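Local coordinates for protein Beta/alpha-amylase (Paenibacillus polymyxa, PDB 3VOC) that cuts alpha-1,4-glucosidic linkages in polysaccharides, the beta-amylase domain present here releasing maltose units from the non-reducing chain ends, at residues R275-S281 with D316-T322; V342-S347 with K375-Y381; E254-G258 with R307-F312; L72-I78 with S149-Y155. All coordinates share one frame; numbering follows the deposited sequence.

Contact 4 comes first along the chain. It pairs the third and fourth strands of the eight-stranded barrel and closes a loop of 70 residues. Contacts 3 and 1 follow and cross, because their segments alternate. Residues 254-258 open contact 3 on a helix, and 275-281 open contact 1 on the next strand. Helix residues 307-312 then close contact 3, and 316-322 close contact 1 on the strand after them. Together they join two successive helix-strand units. Contact 2 comes last and ties helix 338-352 to helix 367-378. Contacts 4 and 1 share the barrel sheet and are linked by the salt bridge of Lys153 with Asp318. Contacts 3 and 2 lie in the outer helical layer.

Contact 1. Residues R275-S281 with D316-T322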
# COMPACT_ATOMS: atom_id res chain seq x y z
N ARG A 275 -15.84 -7.77 -0.55
CA ARG A 275 -14.51 -7.85 0.09
C ARG A 275 -13.79 -6.50 0.01
O ARG A 275 -13.86 -5.80 -1.01
CB ARG A 275 -13.62 -8.90 -0.60
CG ARG A 275 -14.11 -10.36 -0.52
CD ARG A 275 -14.41 -10.77 0.92
NE ARG A 275 -13.23 -10.66 1.77
CZ ARG A 275 -13.24 -10.73 3.09
NH1 ARG A 275 -14.39 -10.90 3.74
NH2 ARG A 275 -12.11 -10.61 3.79
N ILE A 276 -13.11 -6.15 1.10
CA ILE A 276 -12.30 -4.94 1.16
C ILE A 276 -10.85 -5.39 1.31
O ILE A 276 -10.55 -6.33 2.07
CB ILE A 276 -12.72 -4.06 2.37
CG1 ILE A 276 -14.22 -3.75 2.30
CG2 ILE A 276 -11.89 -2.75 2.43
CD1 ILE A 276 -14.83 -3.21 3.60
N GLY A 277 -9.96 -4.73 0.59
CA GLY A 277 -8.56 -5.10 0.66
C GLY A 277 -7.61 -3.94 0.93
O GLY A 277 -7.98 -2.76 0.83
N ALA A 278 -6.37 -4.28 1.24
CA ALA A 278 -5.31 -3.30 1.37
C ALA A 278 -4.01 -3.97 0.91
O ALA A 278 -3.98 -5.19 0.70
CB ALA A 278 -5.19 -2.78 2.81
N LYS A 279 -2.96 -3.17 0.75
CA LYS A 279 -1.74 -3.64 0.11
C LYS A 279 -0.52 -3.57 1.01
O LYS A 279 -0.29 -2.57 1.71
CB LYS A 279 -1.48 -2.84 -1.17
CG LYS A 279 -2.73 -2.71 -2.06
CD LYS A 279 -2.49 -1.94 -3.38
CE LYS A 279 -3.78 -1.93 -4.23
NZ LYS A 279 -3.57 -1.43 -5.64
N ILE A 280 0.26 -4.64 0.99
CA ILE A 280 1.57 -4.65 1.62
C ILE A 280 2.60 -4.38 0.52
O ILE A 280 2.51 -4.93 -0.58
CB ILE A 280 1.83 -5.99 2.36
CG1 ILE A 280 0.90 -6.10 3.59
CG2 ILE A 280 3.32 -6.14 2.80
CD1 ILE A 280 1.07 -7.43 4.38
N SER A 281 3.55 -3.49 0.83
CA SER A 281 4.62 -3.12 -0.08
C SER A 281 5.56 -4.29 -0.33
O SER A 281 5.81 -5.09 0.57
CB SER A 281 5.43 -1.98 0.55
OG SER A 281 6.36 -1.43 -0.37
N ASP A 316 -10.46 -8.47 8.82
CA ASP A 316 -11.28 -9.00 7.73
C ASP A 316 -11.06 -8.17 6.46
O ASP A 316 -12.01 -7.62 5.89
CB ASP A 316 -12.76 -9.06 8.12
CG ASP A 316 -13.60 -9.80 7.10
OD1 ASP A 316 -13.09 -10.78 6.53
OD2 ASP A 316 -14.76 -9.40 6.85
N LEU A 317 -9.79 -8.08 6.08
CA LEU A 317 -9.32 -7.45 4.84
C LEU A 317 -8.54 -8.45 4.01
O LEU A 317 -7.77 -9.27 4.55
CB LEU A 317 -8.41 -6.26 5.15
CG LEU A 317 -9.05 -5.12 5.97
CD1 LEU A 317 -8.02 -4.09 6.38
CD2 LEU A 317 -10.19 -4.44 5.20
N ASP A 318 -8.74 -8.39 2.69
CA ASP A 318 -7.97 -9.21 1.78
C ASP A 318 -6.61 -8.57 1.57
O ASP A 318 -6.47 -7.36 1.75
CB ASP A 318 -8.70 -9.37 0.44
CG ASP A 318 -9.95 -10.24 0.55
OD1 ASP A 318 -10.25 -10.76 1.64
OD2 ASP A 318 -10.62 -10.43 -0.48
N LEU A 319 -5.63 -9.37 1.18
CA LEU A 319 -4.26 -8.87 1.05
C LEU A 319 -3.85 -8.81 -0.41
O LEU A 319 -3.95 -9.82 -1.13
CB LEU A 319 -3.28 -9.77 1.84
CG LEU A 319 -1.78 -9.53 1.63
CD1 LEU A 319 -1.46 -8.15 2.12
CD2 LEU A 319 -0.95 -10.57 2.39
N THR A 320 -3.40 -7.64 -0.85
CA THR A 320 -2.80 -7.50 -2.17
C THR A 320 -1.29 -7.45 -1.97
O THR A 320 -0.77 -6.67 -1.14
CB THR A 320 -3.31 -6.23 -2.88
OG1 THR A 320 -4.71 -6.36 -3.14
CG2 THR A 320 -2.55 -5.98 -4.21
N PHE A 321 -0.58 -8.28 -2.71
CA PHE A 321 0.86 -8.20 -2.72
C PHE A 321 1.34 -7.95 -4.14
O PHE A 321 0.56 -8.04 -5.09
CB PHE A 321 1.51 -9.45 -2.08
CG PHE A 321 2.94 -9.21 -1.66
CD1 PHE A 321 3.23 -8.27 -0.67
CD2 PHE A 321 3.99 -9.90 -2.27
CE1 PHE A 321 4.56 -8.01 -0.29
CE2 PHE A 321 5.33 -9.66 -1.89
CZ PHE A 321 5.61 -8.71 -0.91
N THR A 322 2.62 -7.60 -4.27
CA THR A 322 3.17 -7.11 -5.52
C THR A 322 4.50 -7.80 -5.82
O THR A 322 4.92 -8.70 -5.07
CB THR A 322 3.33 -5.57 -5.46
OG1 THR A 322 3.86 -5.09 -6.69
CG2 THR A 322 4.25 -5.16 -4.32
O HOH W 1 -13.52 -7.56 3.42
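Arg275 grips Asp318 side-on, with two nitrogens on one oxygen. NE lies 3.0 Å and NH2 2.8 Å from Asp318 OD1, and both approach from the same face of the carboxylate. The chain of Arg275 is bent at chi2 (-52°) and chi3 (-60°), which brings its guanidinium edge to two aspartates. At the far end NH1 and NH2 both bond Asp316 OD1, NH2 at 2.9 Å. Asp318 OD2 has salt bridges with Lys153 and Arg355, so the carboxylate is probably kept ionised. Water 1 sits over a guanidinium face, accepts from Ile276 N and lies within bonding distance of Asp316 O. At the other end Ile280 packs tightly, its CG1 3.5 Å from Leu319 CD1. Its CG2 meets Phe321 CE1 at 3.8 Å. Between them runs a parallel ladder, from Asp318 N bonded to Ile276 O to Ile280 N bonded to Thr320 O. Lys279 lies alongside Thr320 and reaches Glu359, the proton acceptor by similarity. The two strands are the fifth and sixth of the barrel. Strand 153-156 flanks 275-279, strand 356-359 flanks 318-321, and helices 240-268 and 305-315 cover Ala278 on the outside.

Contact 2. Residues V342-S347 with K375-Y381; sequences VDTVSS and KITKFGY
Asp343 and Lys375 form a salt bridge between residues 342-347 and 375-381. Lys375 NZ lies 2.6 Å from Asp343 OD1, on the syn side and 26° out of the carboxylate plane. Ser339 also accepts a bond from this ammonium. Asp343 OD2 is held separately. It takes a bond from water 2, which also receives one from Lys378 NZ, and it bonds a Tris molecule, probably from the crystallisation liquor.

The neutral hydrogen bonds run in series. Tyr381 OH donates to Ser346 OG over 2.7 Å. Ser346 OG in turn donates to Val342 O at 2.8 Å, one turn back in its helix. Its chi1 of -61° sets OG beside the backbone N and within reach of that carbonyl. The hydroxyl is therefore fixed as both acceptor and donor.

The aromatic contacts centre on Phe379. Ser346 CB lies over one ring face, 3.6 Å from the centroid, in a CH-pi contact. Lys378 CB lies over the opposite face. Asp343 OD1 stands at the ring edge, 3.3 Å from Phe379 CE2. Replacing Phe379 with alanine would probably open a gap between Ser346 CB and Lys378 CB, with the CH-pi contact lost.

Apolar packing is lighter, with Val342 CG1 3.8 Å from Lys375 CD.

The contact lies in the outer layer of the barrel. Val342 and Val345 rest on Phe321 of strand 318-321, and Ser346 and Tyr381 touch Leu356 of strand 356-359.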
# COMPACT_ATOMS: atom_id res chain seq x y z
N VAL A 342 7.64 -12.87 -2.42
CA VAL A 342 6.28 -13.26 -2.81
C VAL A 342 5.91 -14.62 -2.20
O VAL A 342 4.82 -14.77 -1.65
CB VAL A 342 6.11 -13.33 -4.35
CG1 VAL A 342 4.74 -13.94 -4.70
CG2 VAL A 342 6.27 -11.91 -4.99
N ASP A 343 6.82 -15.60 -2.30
CA ASP A 343 6.56 -16.93 -1.71
C ASP A 343 6.33 -16.83 -0.20
O ASP A 343 5.38 -17.41 0.31
CB ASP A 343 7.70 -17.91 -1.97
CG ASP A 343 7.86 -18.27 -3.44
OD1 ASP A 343 7.01 -17.85 -4.26
OD2 ASP A 343 8.85 -18.96 -3.77
N THR A 344 7.18 -16.07 0.48
CA THR A 344 7.07 -15.88 1.93
C THR A 344 5.71 -15.31 2.32
O THR A 344 4.98 -15.92 3.10
CB THR A 344 8.20 -14.98 2.47
OG1 THR A 344 9.46 -15.64 2.24
CG2 THR A 344 8.03 -14.75 3.99
N VAL A 345 5.37 -14.16 1.76
CA VAL A 345 4.13 -13.46 2.10
C VAL A 345 2.93 -14.31 1.72
O VAL A 345 1.99 -14.50 2.52
CB VAL A 345 4.06 -12.06 1.43
CG1 VAL A 345 2.64 -11.48 1.49
CG2 VAL A 345 5.08 -11.11 2.06
N SER A 346 2.98 -14.86 0.51
CA SER A 346 1.88 -15.70 0.01
C SER A 346 1.64 -16.95 0.86
O SER A 346 0.49 -17.28 1.16
CB SER A 346 2.11 -16.09 -1.47
OG SER A 346 2.15 -14.94 -2.31
N SER A 347 2.72 -17.65 1.23
CA SER A 347 2.62 -18.85 2.10
C SER A 347 2.00 -18.53 3.45
O SER A 347 1.17 -19.29 3.96
CB SER A 347 4.01 -19.45 2.35
OG SER A 347 4.48 -20.14 1.20
N LYS A 375 3.17 -17.69 -9.70
CA LYS A 375 2.75 -17.24 -8.38
C LYS A 375 1.26 -17.43 -8.14
O LYS A 375 0.87 -18.03 -7.12
CB LYS A 375 3.17 -15.77 -8.13
CG LYS A 375 4.71 -15.53 -8.20
CD LYS A 375 5.48 -16.57 -7.38
CE LYS A 375 6.99 -16.21 -7.27
NZ LYS A 375 7.82 -17.35 -6.71
N ILE A 376 0.43 -16.97 -9.07
CA ILE A 376 -1.03 -17.06 -8.86
C ILE A 376 -1.52 -18.51 -8.75
O ILE A 376 -2.47 -18.77 -8.02
CB ILE A 376 -1.85 -16.21 -9.90
CG1 ILE A 376 -1.62 -16.68 -11.34
CG2 ILE A 376 -1.51 -14.72 -9.75
CD1 ILE A 376 -2.42 -15.89 -12.39
N THR A 377 -0.87 -19.44 -9.46
CA THR A 377 -1.27 -20.85 -9.44
C THR A 377 -0.68 -21.62 -8.25
O THR A 377 -1.33 -22.53 -7.74
CB THR A 377 -0.90 -21.60 -10.75
OG1 THR A 377 0.51 -21.49 -10.99
CG2 THR A 377 -1.67 -21.04 -11.96
N LYS A 378 0.54 -21.27 -7.82
CA LYS A 378 1.15 -21.89 -6.63
C LYS A 378 0.35 -21.54 -5.37
O LYS A 378 0.23 -22.35 -4.46
CB LYS A 378 2.59 -21.42 -6.42
CG LYS A 378 3.65 -22.22 -7.17
CD LYS A 378 5.04 -21.62 -6.96
CE LYS A 378 6.13 -22.43 -7.67
NZ LYS A 378 7.49 -21.79 -7.52
N PHE A 379 -0.19 -20.32 -5.33
CA PHE A 379 -0.74 -19.81 -4.08
C PHE A 379 -2.24 -19.53 -4.07
O PHE A 379 -2.76 -18.92 -3.14
CB PHE A 379 0.07 -18.59 -3.62
CG PHE A 379 1.53 -18.89 -3.38
CD1 PHE A 379 1.92 -19.70 -2.31
CD2 PHE A 379 2.51 -18.39 -4.23
CE1 PHE A 379 3.26 -20.01 -2.08
CE2 PHE A 379 3.87 -18.69 -4.02
CZ PHE A 379 4.24 -19.50 -2.93
N GLY A 380 -2.94 -19.98 -5.10
CA GLY A 380 -4.41 -19.86 -5.09
C GLY A 380 -4.89 -18.41 -5.01
O GLY A 380 -5.85 -18.11 -4.28
N TYR A 381 -4.24 -17.53 -5.76
CA TYR A 381 -4.66 -16.12 -5.83
C TYR A 381 -6.10 -15.97 -6.31
O TYR A 381 -6.58 -16.75 -7.16
CB TYR A 381 -3.71 -15.29 -6.70
CG TYR A 381 -2.50 -14.76 -5.95
CD1 TYR A 381 -2.29 -13.38 -5.83
CD2 TYR A 381 -1.57 -15.62 -5.36
CE1 TYR A 381 -1.19 -12.87 -5.15
CE2 TYR A 381 -0.45 -15.12 -4.67
CZ TYR A 381 -0.28 -13.73 -4.57
OH TYR A 381 0.79 -13.19 -3.88
O HOH W 2 7.92 -21.45 -4.60

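Contact 3. Residues E254-G258 with R307-F312; sequences EKHLG and RLIQKF
Leu257 CD2 sits over one face of the Phe312 ring, 3.8 Å from its centroid, in a CH-pi contact. At the edge of this ring lies Leu308 O of its own helix. The other flat group is the Arg307 guanidinium, with the Glu254 carboxylate at its edge and the two planes 49° apart. Arg307 takes the carboxylate side-on, one nitrogen to each oxygen. NE bonds Glu254 OE2 at 2.9 Å through the syn lone pair. NH2 reaches Glu254 OE1, also at 2.9 Å, from above the carboxylate plane. A bend at chi3 (88°) turns the NE and NH2 edge of the guanidinium to Glu254. Gln250 gives OE2 a second donor, and Ser247 bonds Arg307 NH1. A leucine in place of Arg307 would probably leave the Glu254 charge without its mate and cut the tie to Ser247. Between these two sites Leu308 CD1 packs on Glu254 CG at 4.0 Å. In one of two modelled conformers, Lys311 CG packs 3.9 Å from Leu257 CD2. The short helix segments run nearly parallel, 9° apart, with axes 9.9 Å from each other. This is the packing of adjacent outer helices in a TIM barrel, each followed by a strand of the inner sheet.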
# COMPACT_ATOMS: atom_id res chain seq x y z
N GLU A 254 -0.17 -1.50 12.17
CA GLU A 254 -1.21 -2.50 12.45
C GLU A 254 -2.46 -1.85 13.04
O GLU A 254 -3.58 -2.17 12.63
CB GLU A 254 -0.70 -3.59 13.39
CG GLU A 254 0.39 -4.46 12.77
CD GLU A 254 1.12 -5.30 13.81
OE1 GLU A 254 1.31 -4.84 14.94
OE2 GLU A 254 1.53 -6.42 13.48
N LYS A 255 -2.28 -0.92 13.98
CA LYS A 255 -3.42 -0.22 14.55
C LYS A 255 -4.13 0.62 13.48
O LYS A 255 -5.37 0.68 13.43
CB LYS A 255 -3.01 0.67 15.73
CG LYS A 255 -4.21 1.39 16.35
CD LYS A 255 -3.85 2.05 17.68
CE LYS A 255 -5.06 2.78 18.27
NZ LYS A 255 -4.67 3.68 19.41
N HIS A 256 -3.34 1.23 12.60
CA HIS A 256 -3.89 2.01 11.51
C HIS A 256 -4.76 1.13 10.60
O HIS A 256 -5.86 1.52 10.22
CB HIS A 256 -2.74 2.66 10.72
CG HIS A 256 -3.20 3.54 9.60
ND1 HIS A 256 -4.01 4.64 9.80
CD2 HIS A 256 -2.92 3.51 8.27
CE1 HIS A 256 -4.24 5.23 8.64
NE2 HIS A 256 -3.59 4.56 7.70
N LEU A 257 -4.25 -0.07 10.27
CA LEU A 257 -5.01 -1.01 9.45
C LEU A 257 -6.35 -1.33 10.11
O LEU A 257 -7.39 -1.37 9.45
CB LEU A 257 -4.22 -2.29 9.21
CG LEU A 257 -4.80 -3.30 8.21
CD1 LEU A 257 -4.74 -2.72 6.78
CD2 LEU A 257 -4.02 -4.63 8.30
N GLY A 258 -6.30 -1.57 11.42
CA GLY A 258 -7.51 -1.83 12.22
C GLY A 258 -8.51 -0.68 12.14
O GLY A 258 -9.72 -0.89 11.97
N ARG A 307 2.72 -11.65 12.04
CA ARG A 307 1.86 -10.79 12.84
C ARG A 307 1.12 -9.78 11.98
O ARG A 307 -0.03 -9.48 12.23
CB ARG A 307 2.69 -10.04 13.88
CG ARG A 307 1.86 -9.56 15.05
CD ARG A 307 2.78 -8.88 16.06
NE ARG A 307 2.95 -7.47 15.74
CZ ARG A 307 3.90 -6.70 16.24
NH1 ARG A 307 4.83 -7.22 17.04
NH2 ARG A 307 3.94 -5.40 15.94
N LEU A 308 1.81 -9.23 10.98
CA LEU A 308 1.20 -8.22 10.13
C LEU A 308 0.03 -8.83 9.35
O LEU A 308 -1.04 -8.23 9.24
CB LEU A 308 2.23 -7.64 9.15
CG LEU A 308 1.74 -6.52 8.21
CD1 LEU A 308 1.26 -5.29 8.99
CD2 LEU A 308 2.85 -6.11 7.28
N ILE A 309 0.24 -10.04 8.83
CA ILE A 309 -0.78 -10.70 8.01
C ILE A 309 -1.93 -11.17 8.89
O ILE A 309 -3.08 -11.13 8.48
CB ILE A 309 -0.16 -11.79 7.08
CG1 ILE A 309 0.75 -11.10 6.03
CG2 ILE A 309 -1.24 -12.55 6.30
CD1 ILE A 309 1.75 -12.07 5.33
N GLN A 310 -1.61 -11.57 10.13
CA GLN A 310 -2.65 -11.82 11.13
C GLN A 310 -3.60 -10.63 11.33
O GLN A 310 -4.81 -10.83 11.54
CB GLN A 310 -2.04 -12.24 12.48
CG GLN A 310 -3.11 -12.62 13.55
CD GLN A 310 -4.01 -13.77 13.12
OE1 GLN A 310 -5.25 -13.71 13.28
NE2 GLN A 310 -3.40 -14.82 12.58
N LYS A 311 -3.06 -9.41 11.28
CA LYS A 311 -3.88 -8.21 11.42
C LYS A 311 -4.85 -8.05 10.24
O LYS A 311 -5.98 -7.59 10.44
CB LYS A 311 -3.02 -6.96 11.62
CG LYS A 311 -3.80 -5.72 12.03
CD LYS A 311 -4.23 -5.76 13.50
CE LYS A 311 -4.99 -4.50 13.89
NZ LYS A 311 -5.79 -4.76 15.13
N PHE A 312 -4.42 -8.43 9.03
CA PHE A 312 -5.33 -8.47 7.88
C PHE A 312 -6.51 -9.41 8.17
O PHE A 312 -7.66 -9.05 7.97
CB PHE A 312 -4.61 -8.90 6.59
CG PHE A 312 -3.95 -7.76 5.88
CD1 PHE A 312 -2.75 -7.24 6.35
CD2 PHE A 312 -4.54 -7.20 4.74
CE1 PHE A 312 -2.13 -6.17 5.71
CE2 PHE A 312 -3.92 -6.13 4.07
CZ PHE A 312 -2.71 -5.61 4.56

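Contact 4. Residues L72-I78 with S149-Y155; sequences LKWVPII and SIIPKIY
Val75 holds CG1 anti to its backbone N (chi1 176°), which directs that methyl to Tyr155 and leaves CG2 for Pro152. In Tyr155 the ring swings beside its own N (chi1 -69°), which brings it across Val75, with Ile77 CG1 at its edge. Val75 CG1 lies 3.8 Å from Tyr155 CE2, and Val75 CG2 3.7 Å from Pro152 CG. Trp74 N bonds Ile150 O at 2.8 Å, in the 3-10 turn ahead of the strand. Regular parallel pairing is met at Ile77 and Tyr155, where Tyr155 N bonds Pro76 O and Ile78 N bonds Tyr155 O. Between these bonds the pairing is irregular, and Pro76 and Pro152 have no N-H to give. Trp74 O instead receives the CA-H of Ile151 at 3.4 Å. Pro76 CD lies 3.5 Å from Lys153 O, a buried carbonyl with no polar partner. Water 3 links Lys73 NZ to Ser149 O. Pro76 and Ile78 pack on helix 127-144, and Trp74 on helix 58-69. Ile77 lies about 4 Å, side chain to side chain, from Asp41 and Lys279, which probably bind substrate, as in related enzymes. This pairing of the third and fourth strands belongs to the (beta/alpha)8 barrel of family 14 glycoside hydrolases.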
# COMPACT_ATOMS: atom_id res chain seq x y z
N LEU A 72 -17.48 -3.60 -18.08
CA LEU A 72 -16.49 -3.98 -17.08
C LEU A 72 -16.96 -3.70 -15.65
O LEU A 72 -17.81 -2.83 -15.43
CB LEU A 72 -15.18 -3.23 -17.32
CG LEU A 72 -14.49 -3.60 -18.64
CD1 LEU A 72 -13.57 -2.49 -19.13
CD2 LEU A 72 -13.75 -4.93 -18.46
N LYS A 73 -16.39 -4.44 -14.70
CA LYS A 73 -16.50 -4.09 -13.28
C LYS A 73 -15.54 -2.96 -12.93
O LYS A 73 -14.55 -2.72 -13.64
CB LYS A 73 -16.22 -5.29 -12.38
CG LYS A 73 -17.17 -6.46 -12.54
CD LYS A 73 -18.59 -6.03 -12.75
CE LYS A 73 -19.50 -7.25 -12.92
NZ LYS A 73 -19.62 -7.93 -11.62
N TRP A 74 -15.83 -2.28 -11.82
CA TRP A 74 -15.00 -1.17 -11.34
C TRP A 74 -14.51 -1.42 -9.91
O TRP A 74 -15.30 -1.64 -9.02
CB TRP A 74 -15.77 0.15 -11.36
CG TRP A 74 -14.88 1.37 -11.16
CD1 TRP A 74 -13.70 1.66 -11.82
CD2 TRP A 74 -15.11 2.47 -10.26
NE1 TRP A 74 -13.19 2.87 -11.37
CE2 TRP A 74 -14.04 3.39 -10.43
CE3 TRP A 74 -16.13 2.78 -9.33
CZ2 TRP A 74 -13.95 4.58 -9.69
CZ3 TRP A 74 -16.04 3.97 -8.61
CH2 TRP A 74 -14.95 4.85 -8.78
N VAL A 75 -13.19 -1.38 -9.71
CA VAL A 75 -12.63 -1.59 -8.37
C VAL A 75 -11.95 -0.31 -7.93
O VAL A 75 -10.82 -0.01 -8.35
CB VAL A 75 -11.67 -2.79 -8.30
CG1 VAL A 75 -11.02 -2.90 -6.89
CG2 VAL A 75 -12.41 -4.08 -8.67
N PRO A 76 -12.63 0.48 -7.09
CA PRO A 76 -12.06 1.73 -6.63
C PRO A 76 -11.03 1.51 -5.52
O PRO A 76 -11.22 0.64 -4.66
CB PRO A 76 -13.27 2.48 -6.09
CG PRO A 76 -14.13 1.37 -5.53
CD PRO A 76 -13.97 0.23 -6.51
N ILE A 77 -9.93 2.26 -5.58
CA ILE A 77 -8.98 2.34 -4.49
C ILE A 77 -9.24 3.71 -3.88
O ILE A 77 -9.13 4.72 -4.55
CB ILE A 77 -7.50 2.29 -4.99
CG1 ILE A 77 -7.27 1.03 -5.86
CG2 ILE A 77 -6.54 2.35 -3.78
CD1 ILE A 77 -6.05 1.12 -6.85
N ILE A 78 -9.63 3.74 -2.60
CA ILE A 78 -9.81 5.03 -1.94
C ILE A 78 -8.42 5.59 -1.56
O ILE A 78 -7.84 5.25 -0.53
CB ILE A 78 -10.76 4.94 -0.74
CG1 ILE A 78 -12.05 4.19 -1.12
CG2 ILE A 78 -11.06 6.36 -0.19
CD1 ILE A 78 -12.82 4.77 -2.34
N SER A 149 -23.90 -2.75 -8.24
CA SER A 149 -23.76 -3.93 -9.09
C SER A 149 -22.45 -4.01 -9.90
O SER A 149 -22.08 -5.08 -10.36
CB SER A 149 -24.92 -4.06 -10.06
OG SER A 149 -24.80 -3.13 -11.12
N ILE A 150 -21.77 -2.89 -10.09
CA ILE A 150 -20.51 -2.94 -10.86
C ILE A 150 -19.24 -2.98 -10.00
O ILE A 150 -18.14 -3.13 -10.54
CB ILE A 150 -20.42 -1.83 -11.93
CG1 ILE A 150 -20.09 -0.48 -11.28
CG2 ILE A 150 -21.71 -1.81 -12.80
CD1 ILE A 150 -19.53 0.55 -12.26
N ILE A 151 -19.39 -2.82 -8.68
CA ILE A 151 -18.23 -2.79 -7.77
C ILE A 151 -18.12 -4.14 -7.04
O ILE A 151 -18.92 -4.44 -6.16
CB ILE A 151 -18.32 -1.61 -6.78
CG1 ILE A 151 -18.30 -0.27 -7.53
CG2 ILE A 151 -17.17 -1.67 -5.74
CD1 ILE A 151 -18.55 0.94 -6.64
N PRO A 152 -17.14 -4.97 -7.43
CA PRO A 152 -17.04 -6.30 -6.83
C PRO A 152 -16.11 -6.37 -5.62
O PRO A 152 -16.07 -7.39 -4.93
CB PRO A 152 -16.43 -7.13 -7.96
CG PRO A 152 -15.53 -6.15 -8.67
CD PRO A 152 -16.20 -4.80 -8.55
N LYS A 153 -15.38 -5.29 -5.37
CA LYS A 153 -14.30 -5.27 -4.39
C LYS A 153 -13.89 -3.82 -4.22
O LYS A 153 -13.98 -3.03 -5.16
CB LYS A 153 -13.13 -6.14 -4.89
CG LYS A 153 -11.98 -6.28 -3.91
CD LYS A 153 -11.28 -7.61 -4.11
CE LYS A 153 -10.60 -8.06 -2.80
NZ LYS A 153 -10.10 -9.46 -2.84
N ILE A 154 -13.45 -3.46 -3.01
CA ILE A 154 -12.95 -2.10 -2.76
C ILE A 154 -11.58 -2.17 -2.10
O ILE A 154 -11.39 -2.99 -1.20
CB ILE A 154 -13.93 -1.31 -1.83
CG1 ILE A 154 -15.31 -1.20 -2.50
CG2 ILE A 154 -13.35 0.09 -1.50
CD1 ILE A 154 -16.46 -0.70 -1.59
N TYR A 155 -10.65 -1.31 -2.53
CA TYR A 155 -9.33 -1.23 -1.89
C TYR A 155 -9.19 -0.00 -1.01
O TYR A 155 -9.76 1.06 -1.31
CB TYR A 155 -8.17 -1.27 -2.93
CG TYR A 155 -8.02 -2.63 -3.63
CD1 TYR A 155 -8.14 -3.83 -2.91
CD2 TYR A 155 -7.74 -2.71 -5.00
CE1 TYR A 155 -8.01 -5.09 -3.55
CE2 TYR A 155 -7.60 -3.96 -5.64
CZ TYR A 155 -7.74 -5.14 -4.91
OH TYR A 155 -7.61 -6.38 -5.54
O HOH W 3 -20.15 -6.97 -8.93